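Local coordinates for protein multisubunit Na+/H+ antiporter, A subunit (Anoxybacillus flavithermus, PDB 6Z16) that probably serves as a proton-translocating or sodium-translocating subunit of a membrane complex that exchanges sodium ions for protons across the cell membrane, at residues F208-G216 against L223-L233; F234-L242 against I291-V302. One frame throughout, in Å; residues are numbered along the deposited sequence.

Contact 1: residues F208-G216 against L223-L233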
loop_
_atom_site.group_PDB
_atom_site.type_symbol
_atom_site.label_atom_id
_atom_site.label_comp_id
_atom_site.label_asym_id
_atom_site.label_seq_id
_atom_site.Cartn_x
_atom_site.Cartn_y
_atom_site.Cartn_z
ATOM N N PHE A 208 -54.535 11.706 76.429
ATOM C CA PHE A 208 -55.405 10.741 75.752
ATOM C C PHE A 208 -54.619 9.561 75.207
ATOM O O PHE A 208 -55.055 8.410 75.323
ATOM C CB PHE A 208 -56.158 11.413 74.607
ATOM C CG PHE A 208 -57.305 12.263 75.040
ATOM C CD1 PHE A 208 -57.876 12.109 76.289
ATOM C CD2 PHE A 208 -57.814 13.224 74.187
ATOM C CE1 PHE A 208 -58.935 12.897 76.675
ATOM C CE2 PHE A 208 -58.868 14.016 74.565
ATOM C CZ PHE A 208 -59.432 13.851 75.808
ATOM N N VAL A 209 -53.459 9.831 74.606
ATOM C CA VAL A 209 -52.636 8.766 74.046
ATOM C C VAL A 209 -52.075 7.875 75.150
ATOM O O VAL A 209 -52.071 6.640 75.030
ATOM C CB VAL A 209 -51.528 9.380 73.175
ATOM C CG1 VAL A 209 -50.562 8.341 72.745
ATOM C CG2 VAL A 209 -52.133 10.021 71.957
ATOM N N ALA A 210 -51.634 8.483 76.260
ATOM C CA ALA A 210 -51.138 7.704 77.392
ATOM C C ALA A 210 -52.233 6.835 78.001
ATOM O O ALA A 210 -51.985 5.683 78.375
ATOM C CB ALA A 210 -50.548 8.638 78.444
ATOM N N LEU A 211 -53.459 7.361 78.076
ATOM C CA LEU A 211 -54.581 6.579 78.586
ATOM C C LEU A 211 -54.951 5.447 77.635
ATOM O O LEU A 211 -55.291 4.343 78.075
ATOM C CB LEU A 211 -55.780 7.492 78.830
ATOM C CG LEU A 211 -57.071 6.851 79.338
ATOM C CD1 LEU A 211 -56.859 6.183 80.675
ATOM C CD2 LEU A 211 -58.162 7.891 79.431
ATOM N N ALA A 212 -54.869 5.694 76.327
ATOM C CA ALA A 212 -55.180 4.656 75.354
ATOM C C ALA A 212 -54.107 3.583 75.284
ATOM O O ALA A 212 -54.371 2.498 74.763
ATOM C CB ALA A 212 -55.382 5.279 73.976
ATOM N N ILE A 213 -52.892 3.871 75.753
ATOM C CA ILE A 213 -51.910 2.799 75.905
ATOM C C ILE A 213 -52.119 2.070 77.230
ATOM O O ILE A 213 -51.935 0.847 77.304
ATOM C CB ILE A 213 -50.485 3.360 75.768
ATOM C CG1 ILE A 213 -50.299 3.960 74.385
ATOM C CG2 ILE A 213 -49.436 2.283 75.930
ATOM C CD1 ILE A 213 -49.059 4.752 74.256
ATOM N N ALA A 214 -52.530 2.797 78.277
ATOM C CA ALA A 214 -52.792 2.187 79.580
ATOM C C ALA A 214 -53.936 1.182 79.502
ATOM O O ALA A 214 -53.823 0.055 79.995
ATOM C CB ALA A 214 -53.098 3.274 80.608
ATOM N N GLY A 215 -55.036 1.566 78.872
ATOM C CA GLY A 215 -56.051 0.604 78.516
ATOM C C GLY A 215 -55.712 -0.081 77.218
ATOM O O GLY A 215 -54.791 0.303 76.504
ATOM N N GLY A 216 -56.461 -1.136 76.907
ATOM C CA GLY A 216 -56.236 -1.797 75.637
ATOM C C GLY A 216 -56.815 -1.070 74.445
ATOM O O GLY A 216 -56.338 -1.264 73.325
ATOM N N LEU A 223 -62.808 1.616 78.622
ATOM C CA LEU A 223 -61.796 1.939 79.615
ATOM C C LEU A 223 -62.339 1.864 81.034
ATOM O O LEU A 223 -61.553 1.750 81.979
ATOM C CB LEU A 223 -61.236 3.334 79.358
ATOM C CG LEU A 223 -60.432 3.515 78.074
ATOM C CD1 LEU A 223 -60.091 4.968 77.868
ATOM C CD2 LEU A 223 -59.178 2.685 78.126
ATOM N N VAL A 224 -63.661 1.932 81.204
ATOM C CA VAL A 224 -64.250 1.924 82.537
ATOM C C VAL A 224 -64.203 0.524 83.136
ATOM O O VAL A 224 -63.929 0.350 84.330
ATOM C CB VAL A 224 -65.684 2.477 82.471
ATOM C CG1 VAL A 224 -66.351 2.432 83.826
ATOM C CG2 VAL A 224 -65.677 3.896 81.938
ATOM N N HIS A 225 -64.417 -0.500 82.314
ATOM C CA HIS A 225 -64.532 -1.868 82.793
ATOM C C HIS A 225 -63.193 -2.592 82.873
ATOM O O HIS A 225 -63.171 -3.825 82.934
ATOM C CB HIS A 225 -65.494 -2.649 81.899
ATOM C CG HIS A 225 -66.892 -2.120 81.920
ATOM N ND1 HIS A 225 -67.755 -2.344 82.971
ATOM C CD2 HIS A 225 -67.572 -1.362 81.029
ATOM C CE1 HIS A 225 -68.910 -1.752 82.721
ATOM N NE2 HIS A 225 -68.825 -1.150 81.549
ATOM N N THR A 226 -62.083 -1.860 82.882
ATOM C CA THR A 226 -60.758 -2.453 82.958
ATOM C C THR A 226 -59.934 -1.728 84.015
ATOM O O THR A 226 -60.143 -0.535 84.260
ATOM C CB THR A 226 -60.062 -2.412 81.580
ATOM O OG1 THR A 226 -58.799 -3.084 81.639
ATOM C CG2 THR A 226 -59.863 -0.989 81.075
ATOM N N PRO A 227 -59.043 -2.436 84.710
ATOM C CA PRO A 227 -58.219 -1.775 85.732
ATOM C C PRO A 227 -57.052 -1.011 85.126
ATOM O O PRO A 227 -56.378 -1.486 84.210
ATOM C CB PRO A 227 -57.728 -2.942 86.597
ATOM C CG PRO A 227 -57.761 -4.115 85.695
ATOM C CD PRO A 227 -58.935 -3.904 84.788
ATOM N N LEU A 228 -56.811 0.191 85.657
ATOM C CA LEU A 228 -55.803 1.080 85.099
ATOM C C LEU A 228 -54.803 1.621 86.112
ATOM O O LEU A 228 -53.860 2.305 85.708
ATOM C CB LEU A 228 -56.466 2.269 84.391
ATOM C CG LEU A 228 -57.308 1.908 83.173
ATOM C CD1 LEU A 228 -57.919 3.135 82.564
ATOM C CD2 LEU A 228 -56.469 1.170 82.167
ATOM N N THR A 229 -54.972 1.346 87.404
ATOM C CA THR A 229 -54.031 1.862 88.391
ATOM C C THR A 229 -52.755 1.038 88.476
ATOM O O THR A 229 -51.748 1.531 88.991
ATOM C CB THR A 229 -54.688 1.932 89.770
ATOM O OG1 THR A 229 -55.147 0.631 90.154
ATOM C CG2 THR A 229 -55.851 2.891 89.746
ATOM N N GLU A 230 -52.766 -0.192 87.976
ATOM C CA GLU A 230 -51.571 -1.032 87.970
ATOM C C GLU A 230 -50.776 -0.849 86.683
ATOM O O GLU A 230 -50.430 -1.810 86.001
ATOM C CB GLU A 230 -51.969 -2.490 88.160
ATOM C CG GLU A 230 -52.654 -2.782 89.480
ATOM C CD GLU A 230 -51.730 -2.638 90.666
ATOM O OE1 GLU A 230 -50.521 -2.921 90.522
ATOM O OE2 GLU A 230 -52.213 -2.240 91.747
ATOM N N HIS A 231 -50.473 0.402 86.339
ATOM C CA HIS A 231 -49.838 0.678 85.070
ATOM C C HIS A 231 -49.029 1.959 85.207
ATOM O O HIS A 231 -49.492 2.903 85.862
ATOM C CB HIS A 231 -50.873 0.818 83.952
ATOM C CG HIS A 231 -50.290 0.751 82.576
ATOM N ND1 HIS A 231 -49.777 1.853 81.927
ATOM C CD2 HIS A 231 -50.141 -0.289 81.724
ATOM C CE1 HIS A 231 -49.336 1.493 80.736
ATOM N NE2 HIS A 231 -49.546 0.198 80.589
ATOM N N PRO A 232 -47.827 2.018 84.626
ATOM C CA PRO A 232 -46.975 3.201 84.819
ATOM C C PRO A 232 -47.476 4.451 84.126
ATOM O O PRO A 232 -47.104 5.552 84.544
ATOM C CB PRO A 232 -45.629 2.760 84.240
ATOM C CG PRO A 232 -45.660 1.281 84.303
ATOM C CD PRO A 232 -47.075 0.899 84.040
ATOM N N LEU A 233 -48.302 4.332 83.090
ATOM C CA LEU A 233 -48.766 5.488 82.338
ATOM C C LEU A 233 -50.062 6.077 82.879
ATOM O O LEU A 233 -50.717 6.847 82.175
ATOM C CB LEU A 233 -48.941 5.120 80.866
ATOM C CG LEU A 233 -47.664 4.896 80.071
ATOM C CD1 LEU A 233 -48.012 4.359 78.712
ATOM C CD2 LEU A 233 -46.912 6.202 79.939
#

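Contact 2: residues F234-L242 against I291-V302. With PTY (phosphatidylethanolamine), chain P; PTY (phosphatidylethanolamine), chain T.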
loop_
_atom_site.group_PDB
_atom_site.type_symbol
_atom_site.label_atom_id
_atom_site.label_comp_id
_atom_site.label_asym_id
_atom_site.label_seq_id
_atom_site.Cartn_x
_atom_site.Cartn_y
_atom_site.Cartn_z
ATOM N N PHE A 234 -50.435 5.749 84.115
ATOM C CA PHE A 234 -51.716 6.183 84.656
ATOM C C PHE A 234 -51.638 7.600 85.212
ATOM O O PHE A 234 -52.482 8.448 84.902
ATOM C CB PHE A 234 -52.173 5.180 85.716
ATOM C CG PHE A 234 -53.514 5.478 86.303
ATOM C CD1 PHE A 234 -54.657 5.376 85.535
ATOM C CD2 PHE A 234 -53.638 5.809 87.639
ATOM C CE1 PHE A 234 -55.891 5.639 86.073
ATOM C CE2 PHE A 234 -54.873 6.069 88.184
ATOM C CZ PHE A 234 -56.000 5.983 87.400
ATOM N N ILE A 235 -50.617 7.883 86.013
ATOM C CA ILE A 235 -50.374 9.219 86.559
ATOM C C ILE A 235 -49.978 10.255 85.498
ATOM O O ILE A 235 -50.472 11.392 85.592
ATOM C CB ILE A 235 -49.342 9.146 87.698
ATOM C CG1 ILE A 235 -49.781 8.110 88.732
ATOM C CG2 ILE A 235 -49.175 10.490 88.392
ATOM C CD1 ILE A 235 -51.091 8.436 89.403
ATOM N N PRO A 236 -49.129 9.973 84.483
ATOM C CA PRO A 236 -48.929 11.005 83.445
ATOM C C PRO A 236 -50.169 11.297 82.619
ATOM O O PRO A 236 -50.401 12.461 82.264
ATOM C CB PRO A 236 -47.807 10.425 82.577
ATOM C CG PRO A 236 -47.106 9.509 83.437
ATOM C CD PRO A 236 -48.134 8.892 84.296
ATOM N N ALA A 237 -50.974 10.271 82.318
ATOM C CA ALA A 237 -52.254 10.485 81.649
ATOM C C ALA A 237 -53.178 11.343 82.496
ATOM O O ALA A 237 -53.834 12.254 81.977
ATOM C CB ALA A 237 -52.919 9.146 81.346
ATOM N N LEU A 238 -53.207 11.077 83.804
ATOM C CA LEU A 238 -54.009 11.856 84.743
ATOM C C LEU A 238 -53.605 13.323 84.730
ATOM O O LEU A 238 -54.451 14.206 84.554
ATOM C CB LEU A 238 -53.850 11.256 86.140
ATOM C CG LEU A 238 -54.748 11.585 87.329
ATOM C CD1 LEU A 238 -54.762 10.374 88.231
ATOM C CD2 LEU A 238 -54.276 12.797 88.105
ATOM N N VAL A 239 -52.303 13.591 84.847
ATOM C CA VAL A 239 -51.825 14.967 84.948
ATOM C C VAL A 239 -52.001 15.710 83.625
ATOM O O VAL A 239 -52.401 16.878 83.613
ATOM C CB VAL A 239 -50.364 14.981 85.438
ATOM C CG1 VAL A 239 -49.791 16.385 85.433
ATOM C CG2 VAL A 239 -50.289 14.421 86.835
ATOM N N LEU A 240 -51.786 15.037 82.489
ATOM C CA LEU A 240 -51.891 15.734 81.206
ATOM C C LEU A 240 -53.344 16.003 80.811
ATOM O O LEU A 240 -53.664 17.115 80.357
ATOM C CB LEU A 240 -51.162 14.945 80.122
ATOM C CG LEU A 240 -49.635 14.940 80.203
ATOM C CD1 LEU A 240 -49.044 13.990 79.193
ATOM C CD2 LEU A 240 -49.097 16.334 79.993
ATOM N N ILE A 241 -54.233 15.006 80.969
ATOM C CA ILE A 241 -55.666 15.209 80.738
ATOM C C ILE A 241 -56.207 16.293 81.656
ATOM O O ILE A 241 -56.950 17.187 81.224
ATOM C CB ILE A 241 -56.433 13.886 80.934
ATOM C CG1 ILE A 241 -56.159 12.901 79.806
ATOM C CG2 ILE A 241 -57.924 14.117 81.060
ATOM C CD1 ILE A 241 -56.723 11.529 80.083
ATOM N N LEU A 242 -55.793 16.265 82.922
ATOM C CA LEU A 242 -56.272 17.222 83.901
ATOM C C LEU A 242 -55.752 18.620 83.612
ATOM O O LEU A 242 -56.463 19.609 83.819
ATOM C CB LEU A 242 -55.841 16.731 85.274
ATOM C CG LEU A 242 -56.507 17.312 86.489
ATOM C CD1 LEU A 242 -57.964 17.064 86.304
ATOM C CD2 LEU A 242 -56.000 16.591 87.711
ATOM N N ILE A 291 -63.026 6.889 85.897
ATOM C CA ILE A 291 -61.741 6.247 85.648
ATOM C C ILE A 291 -60.680 6.720 86.633
ATOM O O ILE A 291 -59.975 5.912 87.235
ATOM C CB ILE A 291 -61.300 6.495 84.188
ATOM C CG1 ILE A 291 -62.270 5.837 83.213
ATOM C CG2 ILE A 291 -59.919 5.960 83.943
ATOM C CD1 ILE A 291 -62.050 6.244 81.785
ATOM N N PHE A 292 -60.570 8.032 86.829
ATOM C CA PHE A 292 -59.456 8.608 87.562
ATOM C C PHE A 292 -59.766 8.983 89.005
ATOM O O PHE A 292 -58.836 9.328 89.737
ATOM C CB PHE A 292 -58.947 9.863 86.861
ATOM C CG PHE A 292 -58.309 9.612 85.540
ATOM C CD1 PHE A 292 -57.072 8.998 85.462
ATOM C CD2 PHE A 292 -58.906 10.056 84.379
ATOM C CE1 PHE A 292 -56.473 8.784 84.242
ATOM C CE2 PHE A 292 -58.311 9.851 83.163
ATOM C CZ PHE A 292 -57.094 9.216 83.092
ATOM N N ALA A 293 -61.023 8.951 89.440
ATOM C CA ALA A 293 -61.325 9.367 90.807
ATOM C C ALA A 293 -61.109 8.265 91.826
ATOM O O ALA A 293 -61.394 8.471 93.006
ATOM C CB ALA A 293 -62.757 9.888 90.914
ATOM N N VAL A 294 -60.600 7.106 91.407
ATOM C CA VAL A 294 -60.163 6.091 92.361
ATOM C C VAL A 294 -58.839 6.468 93.008
ATOM O O VAL A 294 -58.485 5.909 94.053
ATOM C CB VAL A 294 -60.125 4.739 91.622
ATOM C CG1 VAL A 294 -58.974 4.694 90.642
ATOM C CG2 VAL A 294 -60.111 3.551 92.582
ATOM N N SER A 295 -58.112 7.427 92.441
ATOM C CA SER A 295 -56.901 7.966 93.037
ATOM C C SER A 295 -57.191 9.299 93.711
ATOM O O SER A 295 -58.165 9.982 93.398
ATOM C CB SER A 295 -55.810 8.151 91.986
ATOM O OG SER A 295 -56.152 9.185 91.086
ATOM N N SER A 296 -56.315 9.671 94.640
ATOM C CA SER A 296 -56.513 10.887 95.413
ATOM C C SER A 296 -55.978 12.124 94.712
ATOM O O SER A 296 -56.440 13.234 95.012
ATOM C CB SER A 296 -55.845 10.747 96.777
ATOM O OG SER A 296 -56.408 9.670 97.500
ATOM N N VAL A 297 -55.027 11.950 93.790
ATOM C CA VAL A 297 -54.388 13.079 93.119
ATOM C C VAL A 297 -55.400 13.831 92.268
ATOM O O VAL A 297 -55.454 15.068 92.295
ATOM C CB VAL A 297 -53.199 12.585 92.276
ATOM C CG1 VAL A 297 -52.517 13.746 91.578
ATOM C CG2 VAL A 297 -52.217 11.808 93.136
ATOM N N TRP A 298 -56.254 13.083 91.556
ATOM C CA TRP A 298 -57.327 13.653 90.746
ATOM C C TRP A 298 -58.280 14.483 91.589
ATOM O O TRP A 298 -58.484 15.671 91.318
ATOM C CB TRP A 298 -58.095 12.527 90.050
ATOM C CG TRP A 298 -59.245 12.953 89.158
ATOM C CD1 TRP A 298 -60.561 13.049 89.511
ATOM C CD2 TRP A 298 -59.191 13.259 87.758
ATOM N NE1 TRP A 298 -61.317 13.436 88.435
ATOM C CE2 TRP A 298 -60.501 13.565 87.345
ATOM C CE3 TRP A 298 -58.159 13.318 86.819
ATOM C CZ2 TRP A 298 -60.804 13.919 86.039
ATOM C CZ3 TRP A 298 -58.467 13.659 85.521
ATOM C CH2 TRP A 298 -59.774 13.967 85.146
ATOM N N VAL A 299 -58.834 13.881 92.645
ATOM C CA VAL A 299 -59.924 14.515 93.375
ATOM C C VAL A 299 -59.419 15.720 94.162
ATOM O O VAL A 299 -60.062 16.779 94.173
ATOM C CB VAL A 299 -60.661 13.476 94.249
ATOM C CG1 VAL A 299 -61.154 12.361 93.374
ATOM C CG2 VAL A 299 -59.796 12.877 95.328
ATOM N N TRP A 300 -58.205 15.635 94.715
ATOM C CA TRP A 300 -57.744 16.778 95.480
ATOM C C TRP A 300 -57.193 17.873 94.587
ATOM O O TRP A 300 -57.370 19.049 94.915
ATOM C CB TRP A 300 -56.732 16.351 96.537
ATOM C CG TRP A 300 -57.358 15.519 97.627
ATOM C CD1 TRP A 300 -57.180 14.191 97.845
ATOM C CD2 TRP A 300 -58.321 15.954 98.599
ATOM N NE1 TRP A 300 -57.930 13.777 98.915
ATOM C CE2 TRP A 300 -58.645 14.840 99.392
ATOM C CE3 TRP A 300 -58.922 17.183 98.887
ATOM C CZ2 TRP A 300 -59.546 14.913 100.449
ATOM C CZ3 TRP A 300 -59.821 17.252 99.934
ATOM C CH2 TRP A 300 -60.122 16.125 100.703
ATOM N N THR A 301 -56.603 17.528 93.434
ATOM C CA THR A 301 -56.164 18.550 92.490
ATOM C C THR A 301 -57.349 19.344 91.955
ATOM O O THR A 301 -57.332 20.585 91.963
ATOM C CB THR A 301 -55.400 17.900 91.342
ATOM O OG1 THR A 301 -54.299 17.158 91.868
ATOM C CG2 THR A 301 -54.875 18.962 90.403
ATOM N N VAL A 302 -58.410 18.629 91.555
ATOM C CA VAL A 302 -59.611 19.257 91.006
ATOM C C VAL A 302 -60.276 20.154 92.044
ATOM O O VAL A 302 -60.539 21.339 91.779
ATOM C CB VAL A 302 -60.576 18.176 90.487
ATOM C CG1 VAL A 302 -61.870 18.765 90.127
ATOM C CG2 VAL A 302 -60.040 17.554 89.255
HETATM C C1 PTY P . -53.712 15.193 101.589
HETATM C C2 PTY P . -57.848 9.399 104.232
HETATM C C3 PTY P . -58.054 10.695 103.425
HETATM O O4 PTY P . -54.171 16.395 100.928
HETATM C C5 PTY P . -54.240 12.755 101.581
HETATM C C6 PTY P . -54.146 14.013 100.762
HETATM O O7 PTY P . -53.172 13.774 99.696
HETATM C C8 PTY P . -53.408 14.353 98.510
HETATM O O10 PTY P . -54.260 15.178 98.333
HETATM C C11 PTY P . -52.512 13.794 97.440
HETATM C C12 PTY P . -51.609 14.803 96.736
HETATM C C13 PTY P . -52.338 15.793 95.833
HETATM C C14 PTY P . -51.399 16.658 95.010
HETATM C C15 PTY P . -52.021 17.931 94.461
HETATM C C16 PTY P . -52.368 18.952 95.529
HETATM C C17 PTY P . -52.377 20.386 95.025
HETATM C C18 PTY P . -53.442 20.677 93.986
HETATM C C19 PTY P . -53.392 22.090 93.425
HETATM C C20 PTY P . -52.197 22.360 92.526
HETATM C C30 PTY P . -53.310 17.410 100.839
HETATM C C31 PTY P . -53.895 18.549 100.060
HETATM O O30 PTY P . -52.209 17.395 101.317
HETATM C C32 PTY P . -53.299 19.907 100.410
HETATM C C33 PTY P . -53.589 20.341 101.839
HETATM C C34 PTY P . -53.032 21.708 102.197
HETATM C C35 PTY P . -53.745 22.865 101.520
HETATM C C36 PTY P . -55.178 23.059 101.985
HETATM C C37 PTY P . -55.866 24.262 101.361
HETATM P P1 PTY P . -56.589 12.787 102.673
HETATM O O11 PTY P . -56.815 11.442 103.496
HETATM O O12 PTY P . -57.143 13.787 103.413
HETATM O O13 PTY P . -57.079 12.663 101.369
HETATM O O14 PTY P . -55.129 12.988 102.696
HETATM N N1 PTY P . -59.135 8.948 104.766
HETATM C C1 PTY T . -41.683 10.742 85.043
HETATM C C2 PTY T . -44.882 10.141 90.389
HETATM C C3 PTY T . -45.363 8.698 90.099
HETATM O O4 PTY T . -41.487 12.174 85.047
HETATM C C5 PTY T . -43.519 9.091 85.590
HETATM C C6 PTY T . -42.828 10.383 85.958
HETATM O O7 PTY T . -43.778 11.490 86.197
HETATM C C8 PTY T . -44.588 11.989 85.229
HETATM O O10 PTY T . -44.534 11.696 84.064
HETATM C C11 PTY T . -45.569 12.963 85.808
HETATM C C12 PTY T . -46.365 13.723 84.759
HETATM C C13 PTY T . -45.591 14.859 84.114
HETATM C C14 PTY T . -46.472 15.756 83.268
HETATM C C15 PTY T . -45.865 17.098 82.902
HETATM C C16 PTY T . -46.916 18.138 82.560
HETATM C C17 PTY T . -46.378 19.503 82.167
HETATM C C18 PTY T . -45.707 19.534 80.807
HETATM C C19 PTY T . -45.536 20.933 80.236
HETATM C C20 PTY T . -44.728 21.866 81.117
HETATM C C30 PTY T . -41.549 12.768 83.859
HETATM C C31 PTY T . -41.328 14.247 83.955
HETATM O O30 PTY T . -41.760 12.182 82.835
HETATM C C32 PTY T . -41.556 14.933 82.617
HETATM C C33 PTY T . -41.402 16.439 82.673
HETATM C C34 PTY T . -41.668 17.114 81.343
HETATM C C35 PTY T . -41.448 18.616 81.344
HETATM C C36 PTY T . -41.612 19.248 79.969
HETATM C C37 PTY T . -41.301 20.733 79.925
HETATM P P1 PTY T . -44.945 8.132 87.506
HETATM O O11 PTY T . -44.521 8.164 89.047
HETATM O O12 PTY T . -45.674 9.257 87.288
HETATM O O13 PTY T . -45.587 6.930 87.190
HETATM O O14 PTY T . -43.678 8.285 86.778
HETATM N N1 PTY T . -45.818 10.782 91.316
#

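Contact 1: residues F208-G216 against L223-L233
L223 brackets the C-terminal end of helix 184-214 with its two methyls. CD1 lies 3.8 Å from CD2 of L211, while CD2 packs against CA of G215, the first residue to leave the helical path. Although the CB of L211 points away from the loop, CG stands anti to the backbone N (chi1 179°), which carries the branched end back beside L223 and L228. At L228 the side chain crosses that of L211 at about a right angle, CD1 to CD1 at 3.7 Å. Its other methyl, CD2, rests on the helix end, 3.6 Å from O of A214 and equally near N of G215.

H231 then lays its imidazole on the helix backbone. CA of A214 stands over one face in a CH-pi contact, 3.8 Å from the ring centroid and 14° off the normal; CD of P232 covers the opposite face near the rim. ND1 accepts a hydrogen bond from the backbone N of L233 (3.1 Å), the donor tilted 25° out of the ring plane; with both faces covered, this bond is likely to limit rotation of the ring. Finally L233 sends CD1 to CG2 of I213, at 3.8 Å, and its CB lies near O of A210. I405 of a neighbouring subunit also packs on L233, as F400 of that subunit does on A210.

L233 occupies the N-cap position of helix 234-248. This is an inter-helix loop between consecutive transmembrane helices, which after the short helix 220-223 folds back over the C-terminal end of the first.

Contact 2: residues F234-L242 against I291-V302
Two neighbouring membrane helices, 234-248 and 296-316, run nearly parallel, their short segments crossing at -20° with axes 10.5 Å apart, and L238 and L242 of the first meet W298 of the second. In L242, CG lies anti to the backbone N (chi1 -164°), which brings CD1 over one face of the indole, 3.8 Å from the centroid of the six-membered ring, and against CG2 of V302. L238 comes at the indole edge, CG to CE3 at 3.9 Å, while its CD2 reaches CG1 of V297. CB of F292 lies against the opposite indole face; F292 ends helix 280-292, and a type I beta turn to S295 leads back into 296-316, forming a helical hairpin. OG of S295 donates to O of F292 (3.0 Å). The rings of F234 and F292 are nearly parallel but slid apart, centroids at 5.4 Å, and CD1 of I241 approaches CZ of F292. A phosphatidylethanolamine places O13 2.8 Å from NE1 of W300, with W448 against the same side chain. A leucine in place of W300 would probably leave the lipid phosphate without its indole N-H neighbour and W448 without its ring partner. A second lipid packs along I235, P236 and L240.

Both contacts are largely buried, and they follow on directly: contact 1 closes at L233, and contact 2 opens with the next residue, F234. Contact 1 ties the loop to the end of helix 184-214, with leucine methyls and a histidine ring resting partly on backbone atoms, and several loop residues beside it are exposed. Contact 2 joins the start of helix 234-248 to the 292-295 turn and the first turns of helix 296-316, mainly through aromatic and aliphatic side chains. One phosphatidylethanolamine touches both, at P232 and at I235, P236 and L240; another lies against contact 2. The two meet where CD1 of L228 is 3.7 Å from CG2 of I291, and L211 spans both, reaching F292.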